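Local coordinates for protein exopolygalacturonase (Yersinia enterocolitica, PDB 2UVF) that removes galacturonate units from the end of polygalacturonate (pectin) chains as a family 28 glycoside hydrolase, and binds digalacturonic acid in its pocket, at residues 68-73 / 137-142; 115-120 / 126-131; 43-48 / 362-367. All coordinates share one frame; numbering follows the deposited sequence.

Contact 1 (68-73 / 137-142); sequences DYQIFS and GSLSVA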
loop_
_atom_site.group_PDB
_atom_site.type_symbol
_atom_site.label_atom_id
_atom_site.label_comp_id
_atom_site.label_asym_id
_atom_site.label_seq_id
_atom_site.Cartn_x
_atom_site.Cartn_y
_atom_site.Cartn_z
ATOM N N ASP A 68 -6.977 9.785 22.237
ATOM C CA ASP A 68 -8.001 8.836 21.793
ATOM C C ASP A 68 -9.169 9.571 21.127
ATOM O O ASP A 68 -9.193 10.799 21.091
ATOM C CB ASP A 68 -8.514 8.013 22.980
ATOM C CG ASP A 68 -8.759 6.558 22.630
ATOM O OD1 ASP A 68 -8.995 6.227 21.447
ATOM O OD2 ASP A 68 -8.721 5.731 23.554
ATOM N N TYR A 69 -10.122 8.805 20.593
ATOM C CA TYR A 69 -11.378 9.335 20.034
ATOM C C TYR A 69 -12.532 8.448 20.488
ATOM O O TYR A 69 -12.344 7.237 20.663
ATOM C CB TYR A 69 -11.332 9.355 18.504
ATOM C CG TYR A 69 -10.483 10.456 17.924
ATOM C CD1 TYR A 69 -11.033 11.704 17.611
ATOM C CD2 TYR A 69 -9.122 10.252 17.677
ATOM C CE1 TYR A 69 -10.247 12.727 17.077
ATOM C CE2 TYR A 69 -8.332 11.264 17.141
ATOM C CZ TYR A 69 -8.889 12.496 16.847
ATOM O OH TYR A 69 -8.083 13.475 16.306
ATOM N N GLN A 70 -13.713 9.045 20.683
ATOM C CA GLN A 70 -14.895 8.314 21.162
ATOM C C GLN A 70 -16.026 8.430 20.161
ATOM O O GLN A 70 -16.252 9.502 19.602
ATOM C CB GLN A 70 -15.383 8.867 22.501
ATOM C CG GLN A 70 -14.404 8.765 23.657
ATOM C CD GLN A 70 -15.069 9.059 25.002
ATOM O OE1 GLN A 70 -16.225 9.511 25.061
ATOM N NE2 GLN A 70 -14.343 8.815 26.088
ATOM N N ILE A 71 -16.763 7.338 19.976
ATOM C CA ILE A 71 -17.739 7.229 18.885
ATOM C C ILE A 71 -19.161 7.000 19.408
ATOM O O ILE A 71 -19.397 6.098 20.195
ATOM C CB ILE A 71 -17.308 6.143 17.834
ATOM C CG1 ILE A 71 -16.113 6.638 17.009
ATOM C CG2 ILE A 71 -18.446 5.798 16.893
ATOM C CD1 ILE A 71 -14.754 6.419 17.655
ATOM N N PHE A 72 -20.093 7.835 18.955
ATOM C CA PHE A 72 -21.482 7.806 19.419
ATOM C C PHE A 72 -22.443 7.648 18.252
ATOM O O PHE A 72 -22.329 8.357 17.248
ATOM C CB PHE A 72 -21.841 9.108 20.150
ATOM C CG PHE A 72 -20.798 9.592 21.128
ATOM C CD1 PHE A 72 -20.898 9.280 22.482
ATOM C CD2 PHE A 72 -19.746 10.399 20.703
ATOM C CE1 PHE A 72 -19.956 9.729 23.395
ATOM C CE2 PHE A 72 -18.800 10.849 21.614
ATOM C CZ PHE A 72 -18.909 10.514 22.966
ATOM N N SER A 73 -23.385 6.716 18.382
ATOM C CA SER A 73 -24.517 6.635 17.467
ATOM C C SER A 73 -25.718 7.210 18.200
ATOM O O SER A 73 -26.008 6.800 19.340
ATOM C CB SER A 73 -24.787 5.195 17.030
ATOM O OG SER A 73 -25.977 5.093 16.260
ATOM N N GLY A 137 -8.688 13.738 30.331
ATOM C CA GLY A 137 -9.994 13.090 30.493
ATOM C C GLY A 137 -11.146 13.732 29.741
ATOM O O GLY A 137 -12.179 13.086 29.521
ATOM N N SER A 138 -10.972 14.998 29.352
ATOM C CA SER A 138 -12.032 15.786 28.709
ATOM C C SER A 138 -12.160 15.516 27.211
ATOM O O SER A 138 -11.177 15.170 26.541
ATOM C CB SER A 138 -11.813 17.284 28.943
ATOM O OG SER A 138 -10.873 17.826 28.020
ATOM N N LEU A 139 -13.376 15.696 26.692
ATOM C CA LEU A 139 -13.680 15.473 25.279
ATOM C C LEU A 139 -13.803 16.784 24.514
ATOM O O LEU A 139 -14.004 17.840 25.113
ATOM C CB LEU A 139 -14.978 14.680 25.140
ATOM C CG LEU A 139 -15.052 13.347 25.875
ATOM C CD1 LEU A 139 -16.469 12.802 25.816
ATOM C CD2 LEU A 139 -14.055 12.355 25.292
ATOM N N SER A 140 -13.673 16.721 23.192
ATOM C CA SER A 140 -13.959 17.889 22.350
ATOM C C SER A 140 -15.432 17.895 21.952
ATOM O O SER A 140 -16.118 16.874 22.066
ATOM C CB SER A 140 -13.090 17.891 21.090
ATOM O OG SER A 140 -13.623 17.029 20.096
ATOM N N VAL A 141 -15.911 19.036 21.464
ATOM C CA VAL A 141 -17.247 19.095 20.878
ATOM C C VAL A 141 -17.378 18.035 19.767
ATOM O O VAL A 141 -16.401 17.741 19.053
ATOM C CB VAL A 141 -17.634 20.536 20.385
ATOM C CG1 VAL A 141 -17.569 21.527 21.537
ATOM C CG2 VAL A 141 -16.750 21.009 19.240
ATOM N N ALA A 142 -18.567 17.438 19.663
ATOM C CA ALA A 142 -18.839 16.401 18.671
ATOM C C ALA A 142 -18.589 16.899 17.246
ATOM O O ALA A 142 -18.722 18.098 16.957
ATOM C CB ALA A 142 -20.266 15.886 18.813
#

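Contact 2 (115-120 / 126-131); sequences FTVIGL and YQFTVK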
loop_
_atom_site.group_PDB
_atom_site.type_symbol
_atom_site.label_atom_id
_atom_site.label_comp_id
_atom_site.label_asym_id
_atom_site.label_seq_id
_atom_site.Cartn_x
_atom_site.Cartn_y
_atom_site.Cartn_z
ATOM N N PHE A 115 -12.978 3.338 13.412
ATOM C CA PHE A 115 -13.806 2.616 14.381
ATOM C C PHE A 115 -14.817 1.772 13.600
ATOM O O PHE A 115 -15.586 2.303 12.809
ATOM C CB PHE A 115 -14.515 3.625 15.313
ATOM C CG PHE A 115 -15.407 3.001 16.371
ATOM C CD1 PHE A 115 -14.952 2.836 17.673
ATOM C CD2 PHE A 115 -16.718 2.634 16.082
ATOM C CE1 PHE A 115 -15.772 2.276 18.659
ATOM C CE2 PHE A 115 -17.542 2.078 17.064
ATOM C CZ PHE A 115 -17.063 1.895 18.348
ATOM N N THR A 116 -14.800 0.458 13.820
ATOM C CA THR A 116 -15.724 -0.473 13.143
ATOM C C THR A 116 -17.007 -0.790 13.951
ATOM O O THR A 116 -16.953 -1.452 14.996
ATOM C CB THR A 116 -15.010 -1.793 12.762
ATOM O OG1 THR A 116 -13.817 -1.489 12.052
ATOM C CG2 THR A 116 -15.883 -2.659 11.888
ATOM N N VAL A 117 -18.156 -0.334 13.447
ATOM C CA VAL A 117 -19.438 -0.584 14.116
ATOM C C VAL A 117 -20.115 -1.866 13.621
ATOM O O VAL A 117 -20.613 -1.896 12.489
ATOM C CB VAL A 117 -20.429 0.585 13.919
ATOM C CG1 VAL A 117 -21.634 0.412 14.842
ATOM C CG2 VAL A 117 -19.761 1.949 14.152
ATOM N N ILE A 118 -20.166 -2.900 14.469
ATOM C CA ILE A 118 -20.818 -4.174 14.111
ATOM C C ILE A 118 -22.167 -4.421 14.828
ATOM O O ILE A 118 -22.642 -3.574 15.598
ATOM C CB ILE A 118 -19.863 -5.413 14.282
ATOM C CG1 ILE A 118 -19.689 -5.794 15.756
ATOM C CG2 ILE A 118 -18.510 -5.166 13.582
ATOM C CD1 ILE A 118 -19.387 -7.263 15.993
ATOM N N GLY A 119 -22.775 -5.579 14.556
ATOM C CA GLY A 119 -24.002 -6.007 15.232
ATOM C C GLY A 119 -25.219 -5.165 14.884
ATOM O O GLY A 119 -26.090 -4.948 15.725
ATOM N N LEU A 120 -25.255 -4.680 13.644
ATOM C CA LEU A 120 -26.350 -3.853 13.139
ATOM C C LEU A 120 -27.350 -4.744 12.395
ATOM O O LEU A 120 -27.148 -5.961 12.279
ATOM C CB LEU A 120 -25.807 -2.756 12.212
ATOM C CG LEU A 120 -25.245 -1.399 12.675
ATOM C CD1 LEU A 120 -24.750 -1.360 14.118
ATOM C CD2 LEU A 120 -24.144 -0.965 11.709
ATOM N N TYR A 126 -28.406 4.829 10.523
ATOM C CA TYR A 126 -27.809 5.130 11.829
ATOM C C TYR A 126 -27.060 6.449 11.730
ATOM O O TYR A 126 -26.415 6.723 10.711
ATOM C CB TYR A 126 -26.835 4.038 12.268
ATOM C CG TYR A 126 -27.433 2.658 12.402
ATOM C CD1 TYR A 126 -28.078 2.273 13.577
ATOM C CD2 TYR A 126 -27.339 1.723 11.362
ATOM C CE1 TYR A 126 -28.637 0.997 13.711
ATOM C CE2 TYR A 126 -27.898 0.439 11.489
ATOM C CZ TYR A 126 -28.543 0.088 12.668
ATOM O OH TYR A 126 -29.097 -1.168 12.830
ATOM N N GLN A 127 -27.155 7.268 12.773
ATOM C CA GLN A 127 -26.394 8.524 12.851
ATOM C C GLN A 127 -25.138 8.292 13.695
ATOM O O GLN A 127 -25.127 7.418 14.564
ATOM C CB GLN A 127 -27.272 9.658 13.406
ATOM C CG GLN A 127 -26.670 11.069 13.368
ATOM C CD GLN A 127 -26.206 11.569 14.746
ATOM O OE1 GLN A 127 -25.893 12.751 14.913
ATOM N NE2 GLN A 127 -26.170 10.674 15.734
ATOM N N PHE A 128 -24.081 9.054 13.413
ATOM C CA PHE A 128 -22.775 8.858 14.046
ATOM C C PHE A 128 -22.071 10.204 14.299
ATOM O O PHE A 128 -22.046 11.085 13.420
ATOM C CB PHE A 128 -21.863 7.973 13.168
ATOM C CG PHE A 128 -22.345 6.548 12.972
ATOM C CD1 PHE A 128 -22.338 5.634 14.029
ATOM C CD2 PHE A 128 -22.744 6.105 11.708
ATOM C CE1 PHE A 128 -22.767 4.303 13.844
ATOM C CE2 PHE A 128 -23.165 4.789 11.506
ATOM C CZ PHE A 128 -23.179 3.885 12.570
ATOM N N THR A 129 -21.522 10.366 15.504
ATOM C CA THR A 129 -20.557 11.440 15.770
ATOM C C THR A 129 -19.277 10.905 16.430
ATOM O O THR A 129 -19.273 9.806 16.987
ATOM C CB THR A 129 -21.139 12.625 16.615
ATOM O OG1 THR A 129 -21.644 12.145 17.868
ATOM C CG2 THR A 129 -22.228 13.370 15.854
ATOM N N VAL A 130 -18.207 11.702 16.355
ATOM C CA VAL A 130 -16.901 11.385 16.963
ATOM C C VAL A 130 -16.322 12.583 17.749
ATOM O O VAL A 130 -16.339 13.724 17.274
ATOM C CB VAL A 130 -15.866 10.852 15.886
ATOM C CG1 VAL A 130 -15.542 11.909 14.824
ATOM C CG2 VAL A 130 -14.594 10.341 16.541
ATOM N N LYS A 131 -15.827 12.309 18.957
ATOM C CA LYS A 131 -15.142 13.319 19.779
ATOM C C LYS A 131 -13.706 12.890 20.064
ATOM O O LYS A 131 -13.465 11.713 20.382
ATOM C CB LYS A 131 -15.850 13.511 21.134
ATOM C CG LYS A 131 -17.330 13.798 21.082
ATOM C CD LYS A 131 -17.815 14.240 22.457
ATOM C CE LYS A 131 -19.322 14.505 22.467
ATOM N NZ LYS A 131 -19.737 15.456 23.552
#

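Contact 3 (43-48 / 362-367); sequences VPTLAY and NHNVVA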
loop_
_atom_site.group_PDB
_atom_site.type_symbol
_atom_site.label_atom_id
_atom_site.label_comp_id
_atom_site.label_asym_id
_atom_site.label_seq_id
_atom_site.Cartn_x
_atom_site.Cartn_y
_atom_site.Cartn_z
ATOM N N VAL A 43 -17.861 7.223 6.074
ATOM C CA VAL A 43 -17.734 5.808 5.757
ATOM C C VAL A 43 -16.825 5.742 4.530
ATOM O O VAL A 43 -17.120 6.390 3.518
ATOM C CB VAL A 43 -19.101 5.141 5.443
ATOM C CG1 VAL A 43 -18.946 3.634 5.259
ATOM C CG2 VAL A 43 -20.105 5.434 6.552
ATOM N N PRO A 44 -15.682 5.030 4.639
ATOM C CA PRO A 44 -14.875 4.750 3.449
ATOM C C PRO A 44 -15.686 3.947 2.433
ATOM O O PRO A 44 -16.579 3.182 2.813
ATOM C CB PRO A 44 -13.703 3.910 4.001
ATOM C CG PRO A 44 -13.639 4.265 5.456
ATOM C CD PRO A 44 -15.066 4.488 5.864
ATOM N N THR A 45 -15.367 4.147 1.153
ATOM C CA THR A 45 -16.035 3.488 0.013
ATOM C C THR A 45 -16.322 1.996 0.199
ATOM O O THR A 45 -15.409 1.180 0.386
ATOM C CB THR A 45 -15.209 3.717 -1.273
ATOM O OG1 THR A 45 -15.346 5.087 -1.678
ATOM C CG2 THR A 45 -15.639 2.778 -2.401
ATOM N N LEU A 46 -17.611 1.661 0.132
ATOM C CA LEU A 46 -18.116 0.297 0.271
ATOM C C LEU A 46 -17.729 -0.380 1.597
ATOM O O LEU A 46 -17.865 -1.609 1.744
ATOM C CB LEU A 46 -17.723 -0.556 -0.942
ATOM C CG LEU A 46 -18.508 -0.303 -2.236
ATOM C CD1 LEU A 46 -17.756 -0.825 -3.411
ATOM C CD2 LEU A 46 -19.890 -0.946 -2.169
ATOM N N ALA A 47 -17.266 0.430 2.553
ATOM C CA ALA A 47 -16.833 -0.046 3.867
ATOM C C ALA A 47 -18.019 -0.408 4.778
ATOM O O ALA A 47 -18.005 -0.151 5.988
ATOM C CB ALA A 47 -15.924 1.001 4.538
ATOM N N TYR A 48 -19.052 -0.999 4.183
ATOM C CA TYR A 48 -20.249 -1.374 4.932
ATOM C C TYR A 48 -20.893 -2.656 4.418
ATOM O O TYR A 48 -20.531 -3.185 3.359
ATOM C CB TYR A 48 -21.253 -0.218 5.001
ATOM C CG TYR A 48 -21.842 0.173 3.673
ATOM C CD1 TYR A 48 -22.979 -0.465 3.183
ATOM C CD2 TYR A 48 -21.275 1.184 2.916
ATOM C CE1 TYR A 48 -23.527 -0.117 1.972
ATOM C CE2 TYR A 48 -21.823 1.548 1.701
ATOM C CZ TYR A 48 -22.951 0.890 1.235
ATOM O OH TYR A 48 -23.494 1.238 0.024
ATOM N N ASN A 362 -8.160 3.060 -11.127
ATOM C CA ASN A 362 -9.325 2.966 -10.262
ATOM C C ASN A 362 -9.669 4.300 -9.602
ATOM O O ASN A 362 -8.814 5.190 -9.464
ATOM C CB ASN A 362 -9.106 1.911 -9.181
ATOM C CG ASN A 362 -8.954 0.538 -9.740
ATOM O OD1 ASN A 362 -9.189 0.316 -10.927
ATOM N ND2 ASN A 362 -8.566 -0.403 -8.901
ATOM N N HIS A 363 -10.943 4.433 -9.225
ATOM C CA HIS A 363 -11.369 5.493 -8.351
ATOM C C HIS A 363 -11.964 4.853 -7.122
ATOM O O HIS A 363 -12.551 3.768 -7.215
ATOM C CB HIS A 363 -12.441 6.379 -9.003
ATOM C CG HIS A 363 -11.935 7.246 -10.108
ATOM N ND1 HIS A 363 -12.779 7.975 -10.914
ATOM C CD2 HIS A 363 -10.682 7.470 -10.569
ATOM C CE1 HIS A 363 -12.062 8.640 -11.804
ATOM N NE2 HIS A 363 -10.788 8.346 -11.620
ATOM N N ASN A 364 -11.831 5.544 -5.988
ATOM C CA ASN A 364 -12.487 5.177 -4.726
ATOM C C ASN A 364 -12.151 3.769 -4.253
ATOM O O ASN A 364 -13.022 2.912 -4.173
ATOM C CB ASN A 364 -14.007 5.368 -4.840
ATOM C CG ASN A 364 -14.374 6.684 -5.490
ATOM O OD1 ASN A 364 -13.655 7.691 -5.345
ATOM N ND2 ASN A 364 -15.477 6.682 -6.251
ATOM N N VAL A 365 -10.866 3.531 -4.006
ATOM C CA VAL A 365 -10.362 2.236 -3.535
ATOM C C VAL A 365 -10.133 2.329 -2.037
ATOM O O VAL A 365 -9.623 3.331 -1.559
ATOM C CB VAL A 365 -9.018 1.844 -4.191
ATOM C CG1 VAL A 365 -8.497 0.526 -3.606
ATOM C CG2 VAL A 365 -9.138 1.788 -5.746
ATOM N N VAL A 366 -10.514 1.278 -1.315
ATOM C CA VAL A 366 -10.242 1.176 0.124
ATOM C C VAL A 366 -9.594 -0.167 0.439
ATOM O O VAL A 366 -10.109 -1.222 0.033
ATOM C CB VAL A 366 -11.540 1.407 0.989
ATOM C CG1 VAL A 366 -11.283 1.105 2.508
ATOM C CG2 VAL A 366 -12.027 2.827 0.819
ATOM N N ALA A 367 -8.457 -0.132 1.141
ATOM C CA ALA A 367 -7.876 -1.354 1.711
ATOM C C ALA A 367 -7.865 -1.333 3.247
ATOM O O ALA A 367 -7.116 -0.594 3.873
ATOM C CB ALA A 367 -6.476 -1.639 1.131
#

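Contact 1 (68-73 / 137-142)
Leu139 lays its isopropyl end flat on the amide of Gln70, and this is the tight part of the contact. CD2 sits above the amide face, 3.5 Å from Gln70 CD, while CD1 reaches over the same face beyond it, 3.4 Å from Gln70 OE1. The two side chains cross at about a right angle. Gln70 turns CG beside its backbone N (chi1 -62°) and runs extended from there, which carries the flat amide out to the leucine. Glutamine suits this half-open place because its methylenes and amide face accept a hydrocarbon while the polar edge works elsewhere: NE2 is hydrogen-bonded to Gln133 OE1, a tie that should limit rotation of the amide. The strand 66-73 belongs to the C'-C-F-G sheet of a fibronectin type III domain, and 137-142 is part of the loop between its F and G strands, which folds back over the outer face of strand C. Towards Phe72 the fit slackens. Leu139 CD1 approaches the edge of that ring, near its plane, and CZ stays 4.4 Å away; the phenyl packs also on Leu77 and Lys131. Beyond Leu139 the loop leaves strand 66-73; Ser140 OG donates to Val141 O at 3.1 Å, and Ser140 also packs on Tyr134. Gly137 at the segment's start and Val141 near its end are exposed, glycine fitting a phi near 95°.

Contact 2 (115-120 / 126-131)
Tyr126 opens the segment 126-131 by spreading one face of its ring over Leu120. The methine CG of the leucine stands 3.4 Å from Tyr126 CE2 and 3.6 Å from CZ, so it rests above the hydroxyl-bearing half of the ring. Leu120 CB lies further out, 3.7 Å from Tyr126 OH, and the two side chains slide past each other in opposite directions. With chi1 at -59°, CG of the tyrosine sits beside its own backbone N, and the ring reaches across to the turn that follows strand 114-117. An aromatic residue with a polar tip is apt here: the flat ring covers a branched aliphatic side chain, and the hydroxyl accepts a hydrogen bond from Lys121 N, which ties the ring to the backbone of the turn. Leu120 is wedged further against Ile53.

Two residues on, Phe128 points the same way but deeper. Its CE1 comes 3.8 Å from Val117 CG2 and 4.2 Å from CG1, the valine and the phenylalanine approaching from opposite directions. The beta-branched valine presents both methyls to the ring, and CG2 also lies in plane at the edge of the Phe115 ring. Leu55 packs on both Val117 and Phe128, so large apolar groups fill this buried place. Thr129 then turns outward onto Phe72, Val130 continues the inward series but meets Pro38 instead, and Lys131 turns outward onto Phe72 again.

The CA atoms of Val117 and Phe128 are 10.0 Å apart, the spacing of two facing sheets rather than of neighbouring strands. This is the interior of the fibronectin type III sandwich, strand E of one sheet against strand F of the other, with Tyr126 making the tyrosine corner familiar in such domains.

Contact 3 (43-48 / 362-367)
Thr45 and Pro44 meet Asn364 and Val366 where a loop of the fibronectin type III domain leans on the outside of the catalytic parallel beta-helix. The loop makes a type II beta turn from Pro44 to Ala47; the strand 365-368 leaves a corner of the helix at Asn364.

Apolar contact comes from Val366, both of whose methyls face Pro44 CB, CG2 at 3.8 Å and CG1 at 4.0 Å. Placing CG1 anti to the backbone N (chi1 172°) brings both branches to the turn. Valine is well suited to an extended strand, and Pro44, which opens the turn, gives it an apolar ring carbon to rest on.

Hydrogen bonding to the beta-helix is supplied nearby by Arg262, which binds Leu46 O.

Mixed contacts of polar and apolar atoms make up the rest. Val366 CG2 also nestles 3.6 Å from Thr45 N. Asn364 has the left-handed backbone conformation (phi 57°) that asparagine tolerates well, suiting the sharp corner, and its side chain crosses that of Thr45 at about a right angle. Threonine offers two unlike tips: OG1 stands 3.4 Å from Asn364 CB, and the methyl CG2 lies 3.2 Å from Asn364 O.

Overall arrangement
Contacts 1 and 2 are neighbours within the fibronectin type III domain, their centres about 12 Å apart, and share the sheet in which strands 66-73 and 125-134 pair. Probable hydrogen bonds from Gln70 N to Lys131 O (2.7 Å) and from Thr129 N to Phe72 O (2.8 Å) join these strands. Gln70 and Phe72 point to the outer face of the sheet, Phe128 to the interior between the sheets. Contact 3 joins this domain to the beta-helix: its centre is about 17 Å from that of contact 2 and about 25 Å from that of contact 1. Along the chain it encloses both. None of the three contacts includes residues lining the digalacturonate pocket, such as His355, Asp381 and Asp402, which belong to the beta-helix part.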